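N-acetyltransferase domain-containing protein (Xanthomonas campestris pv. campestris, PDB 2OZH) is of unknown function but has the GNAT fold and is probably an acyltransferase that transfers groups other than amino-acyl groups. Local coordinates at residues T68-G73 with R104-A109. Sequence-based numbering, arbitrary orientation. Where two conformers were deposited one is given.
With EDO (1,2-ethanediol), chain E.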
ATOM      1  N   THR A  68      -3.578  -4.620   8.060  1.00 10.01           N
ATOM      2  CA  THR A  68      -2.922  -5.772   7.464  1.00  9.82           C
ATOM      3  C   THR A  68      -1.649  -5.462   6.668  1.00  9.99           C
ATOM      4  O   THR A  68      -0.805  -6.333   6.545  1.00 10.38           O
ATOM      5  CB  THR A  68      -3.852  -6.586   6.549  1.00 10.55           C
ATOM      6  OG1 THR A  68      -4.133  -5.862   5.334  1.00 11.19           O
ATOM      7  CG2 THR A  68      -5.120  -6.993   7.272  1.00 10.62           C
ATOM      8  N   PHE A  69      -1.537  -4.254   6.115  1.00 10.47           N
ATOM      9  CA  PHE A  69      -0.519  -3.932   5.130  1.00 10.09           C
ATOM     10  C   PHE A  69      -0.108  -2.487   5.250  1.00 11.27           C
ATOM     11  O   PHE A  69      -0.946  -1.614   5.482  1.00 10.95           O
ATOM     12  CB  PHE A  69      -1.069  -4.136   3.711  1.00 10.88           C
ATOM     13  CG  PHE A  69      -0.109  -3.692   2.635  1.00 11.33           C
ATOM     14  CD1 PHE A  69       0.878  -4.533   2.148  1.00 12.71           C
ATOM     15  CD2 PHE A  69      -0.199  -2.404   2.099  1.00 12.10           C
ATOM     16  CE1 PHE A  69       1.761  -4.076   1.182  1.00 14.09           C
ATOM     17  CE2 PHE A  69       0.677  -1.975   1.141  1.00 11.31           C
ATOM     18  CZ  PHE A  69       1.652  -2.816   0.676  1.00 11.75           C
ATOM     19  N   ALA A  70       1.189  -2.229   5.083  1.00 10.07           N
ATOM     20  CA  ALA A  70       1.687  -0.860   4.921  1.00  9.71           C
ATOM     21  C   ALA A  70       2.820  -0.841   3.912  1.00 11.08           C
ATOM     22  O   ALA A  70       3.552  -1.816   3.772  1.00 10.74           O
ATOM     23  CB  ALA A  70       2.177  -0.280   6.236  1.00 10.32           C
ATOM     24  N   TYR A  71       2.977   0.325   3.279  1.00 10.56           N
ATOM     25  CA  TYR A  71       4.045   0.597   2.332  1.00  9.78           C
ATOM     26  C   TYR A  71       4.710   1.904   2.743  1.00 10.49           C
ATOM     27  O   TYR A  71       4.019   2.892   2.955  1.00 11.95           O
ATOM     28  CB  TYR A  71       3.478   0.709   0.894  1.00 12.15           C
ATOM     29  CG  TYR A  71       4.467   1.196  -0.133  1.00 14.39           C
ATOM     30  CD1 TYR A  71       5.475   0.384  -0.615  1.00 22.20           C
ATOM     31  CD2 TYR A  71       4.389   2.469  -0.582  1.00 17.02           C
ATOM     32  CE1 TYR A  71       6.398   0.891  -1.559  1.00 19.98           C
ATOM     33  CE2 TYR A  71       5.303   2.983  -1.504  1.00 22.88           C
ATOM     34  CZ  TYR A  71       6.273   2.181  -1.974  1.00 18.78           C
ATOM     35  OH  TYR A  71       7.192   2.739  -2.891  1.00 25.68           O
ATOM     36  N   LEU A  72       6.029   1.903   2.847  1.00 10.10           N
ATOM     37  CA  LEU A  72       6.830   3.067   3.202  1.00 11.00           C
ATOM     38  C   LEU A  72       7.459   3.642   1.963  1.00 12.34           C
ATOM     39  O   LEU A  72       8.052   2.946   1.174  1.00 12.89           O
ATOM     40  CB  LEU A  72       7.930   2.621   4.161  1.00 12.28           C
ATOM     41  CG  LEU A  72       8.922   3.679   4.644  1.00 13.36           C
ATOM     42  CD1 LEU A  72       8.217   4.698   5.553  1.00 14.41           C
ATOM     43  CD2 LEU A  72      10.131   3.034   5.336  1.00 15.51           C
ATOM     44  N   GLY A  73       7.421   4.964   1.858  1.00 13.04           N
ATOM     45  CA  GLY A  73       8.156   5.668   0.810  1.00 14.23           C
ATOM     46  C   GLY A  73       8.376   7.129   1.144  1.00 13.66           C
ATOM     47  O   GLY A  73       8.031   7.612   2.214  1.00 13.52           O
ATOM     48  N   ARG A 104       0.607  -7.757   8.857  1.00 11.63           N
ATOM     49  CA  ARG A 104       1.112  -8.942   8.202  0.50 11.95           C
ATOM     50  C   ARG A 104       2.311  -8.615   7.327  1.00 12.11           C
ATOM     51  O   ARG A 104       3.296  -9.370   7.276  1.00 12.33           O
ATOM     52  CB  ARG A 104       0.004  -9.551   7.359  0.50 12.65           C
ATOM     53  CG  ARG A 104       0.347 -10.907   6.904  0.50 10.41           C
ATOM     54  CD  ARG A 104      -0.915 -11.690   6.705  0.50 12.73           C
ATOM     55  NE  ARG A 104      -0.496 -12.917   6.094  0.50 20.94           N
ATOM     56  CZ  ARG A 104      -0.144 -12.987   4.814  0.50 17.89           C
ATOM     57  NH1 ARG A 104      -0.231 -11.915   4.028  0.50 27.16           N
ATOM     58  NH2 ARG A 104       0.262 -14.126   4.322  0.50 13.88           N
ATOM     59  N   ARG A 105       2.230  -7.486   6.610  1.00 11.34           N
ATOM     60  CA  ARG A 105       3.285  -7.102   5.677  1.00 11.06           C
ATOM     61  C   ARG A 105       3.510  -5.606   5.690  1.00 11.50           C
ATOM     62  O   ARG A 105       2.546  -4.826   5.564  1.00 12.00           O
ATOM     63  CB  ARG A 105       2.927  -7.520   4.254  1.00 13.95           C
ATOM     64  CG  ARG A 105       4.157  -7.511   3.324  1.00 13.88           C
ATOM     65  CD  ARG A 105       3.810  -7.670   1.879  1.00 18.11           C
ATOM     66  NE  ARG A 105       3.006  -8.837   1.548  1.00 14.61           N
ATOM     67  CZ  ARG A 105       3.387  -9.904   0.846  1.00 14.71           C
ATOM     68  NH1 ARG A 105       4.631 -10.114   0.404  1.00 14.67           N
ATOM     69  NH2 ARG A 105       2.454 -10.780   0.582  1.00 15.28           N
ATOM     70  N   PHE A 106       4.774  -5.227   5.802  1.00 10.40           N
ATOM     71  CA  PHE A 106       5.213  -3.829   5.671  1.00 10.57           C
ATOM     72  C   PHE A 106       6.269  -3.875   4.568  1.00 11.64           C
ATOM     73  O   PHE A 106       7.283  -4.568   4.714  1.00 11.63           O
ATOM     74  CB  PHE A 106       5.791  -3.327   6.991  1.00 11.27           C
ATOM     75  CG  PHE A 106       5.687  -1.845   7.218  1.00 11.27           C
ATOM     76  CD1 PHE A 106       5.826  -0.931   6.191  1.00 10.53           C
ATOM     77  CD2 PHE A 106       5.462  -1.389   8.499  1.00 11.40           C
ATOM     78  CE1 PHE A 106       5.704   0.429   6.444  1.00 11.65           C
ATOM     79  CE2 PHE A 106       5.343  -0.051   8.777  1.00 13.26           C
ATOM     80  CZ  PHE A 106       5.498   0.869   7.753  1.00 12.97           C
ATOM     81  N   SER A 107       6.013  -3.177   3.474  1.00 10.70           N
ATOM     82  CA  SER A 107       6.857  -3.238   2.277  0.60 10.05           C
ATOM     83  C   SER A 107       7.524  -1.903   1.961  1.00 11.42           C
ATOM     84  O   SER A 107       7.028  -0.852   2.340  1.00 11.67           O
ATOM     85  CB  SER A 107       5.994  -3.614   1.076  0.60 11.28           C
ATOM     86  OG  SER A 107       5.379  -4.891   1.259  0.60 11.25           O
ATOM     87  N   LEU A 108       8.640  -1.980   1.249  1.00 11.17           N
ATOM     88  CA  LEU A 108       9.329  -0.787   0.749  1.00 10.53           C
ATOM     89  C   LEU A 108      10.198  -1.197  -0.441  1.00 11.99           C
ATOM     90  O   LEU A 108      10.443  -2.377  -0.648  1.00 12.18           O
ATOM     91  CB  LEU A 108      10.167  -0.143   1.839  1.00 12.37           C
ATOM     92  CG  LEU A 108      11.330  -0.923   2.429  1.00 14.40           C
ATOM     93  CD1 LEU A 108      12.558  -0.882   1.495  1.00 16.05           C
ATOM     94  CD2 LEU A 108      11.678  -0.351   3.810  1.00 14.99           C
ATOM     95  N   ALA A 109      10.644  -0.194  -1.201  1.00 12.88           N
ATOM     96  CA  ALA A 109      11.671  -0.384  -2.238  1.00 13.37           C
ATOM     97  C   ALA A 109      12.800   0.599  -2.002  1.00 14.18           C
ATOM     98  O   ALA A 109      12.509   1.769  -1.752  1.00 16.26           O
ATOM     99  CB  ALA A 109      11.077  -0.147  -3.583  1.00 15.65           C
TER
HETATM  100  C1  EDO E 301      11.804   4.728   1.833  1.00 25.84           C
HETATM  101  O1  EDO E 301      11.453   5.862   1.017  1.00 23.53           O
HETATM  102  C2  EDO E 301      11.977   3.488   1.005  1.00 27.34           C
HETATM  103  O2  EDO E 301      13.154   3.563   0.196  1.00 31.43           O
HETATM  104  O   HOH W   1       9.458   2.527  -0.989  1.00 16.83           O
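Four main-chain hydrogen bonds, from Thr-68, Ala-70 and Leu-72 to Arg-105 and Ser-107, hold 68-73 and 104-109 as parallel neighbours, beginning with Arg-105 N to Thr-68 O (3.2 Å) and passing through Ala-70 N to Arg-105 O and Ser-107 N to Ala-70 O (2.8 Å). The fourth, Leu-72 N to Ser-107 O, is nearly straight at 166°. Thr-68 O also takes a weak bond from Arg-104 N. Beyond Leu-72 the strands splay apart, and a water fills the next rung, donating to Leu-72 O at 2.6 Å and accepting from Ala-109 N at 3.0 Å. Ethanediol, probably from the crystallisation liquor, gives O2 to Ala-109 O.

Apolar packing covers one side of the sheet. In Phe-106, chi1 of -153° puts CG anti to the backbone N, and one face of the ring lies over Ala-70 CB, 3.6 Å from the ring centroid in a CH-pi contact. Leu-72 CB meets Phe-106 CE1 at 3.9 Å, while the Leu-72 and Leu-108 side chains lie side by side. Met-91 and Val-94 of helix 86-96 pack on this side, the helix of the right-handed beta-alpha-beta crossover that links the strands.

On the other side, Phe-69 CE1 approaches Ser-107 OG (3.7 Å), and its ring crosses Arg-105 obliquely. Phe-69 and Tyr-71 stack on their counterparts in the second subunit, and Arg-105 NH1 forms a salt bridge with Glu-133 of that subunit, whose strand also pairs antiparallel with 105-109.

Chemically, then, an aliphatic-aromatic side faces the chain's own core and an aromatic-polar one the second subunit; water links the diverging strands, a splay characteristic of the GNAT fold, where relatives bind acetyl-CoA.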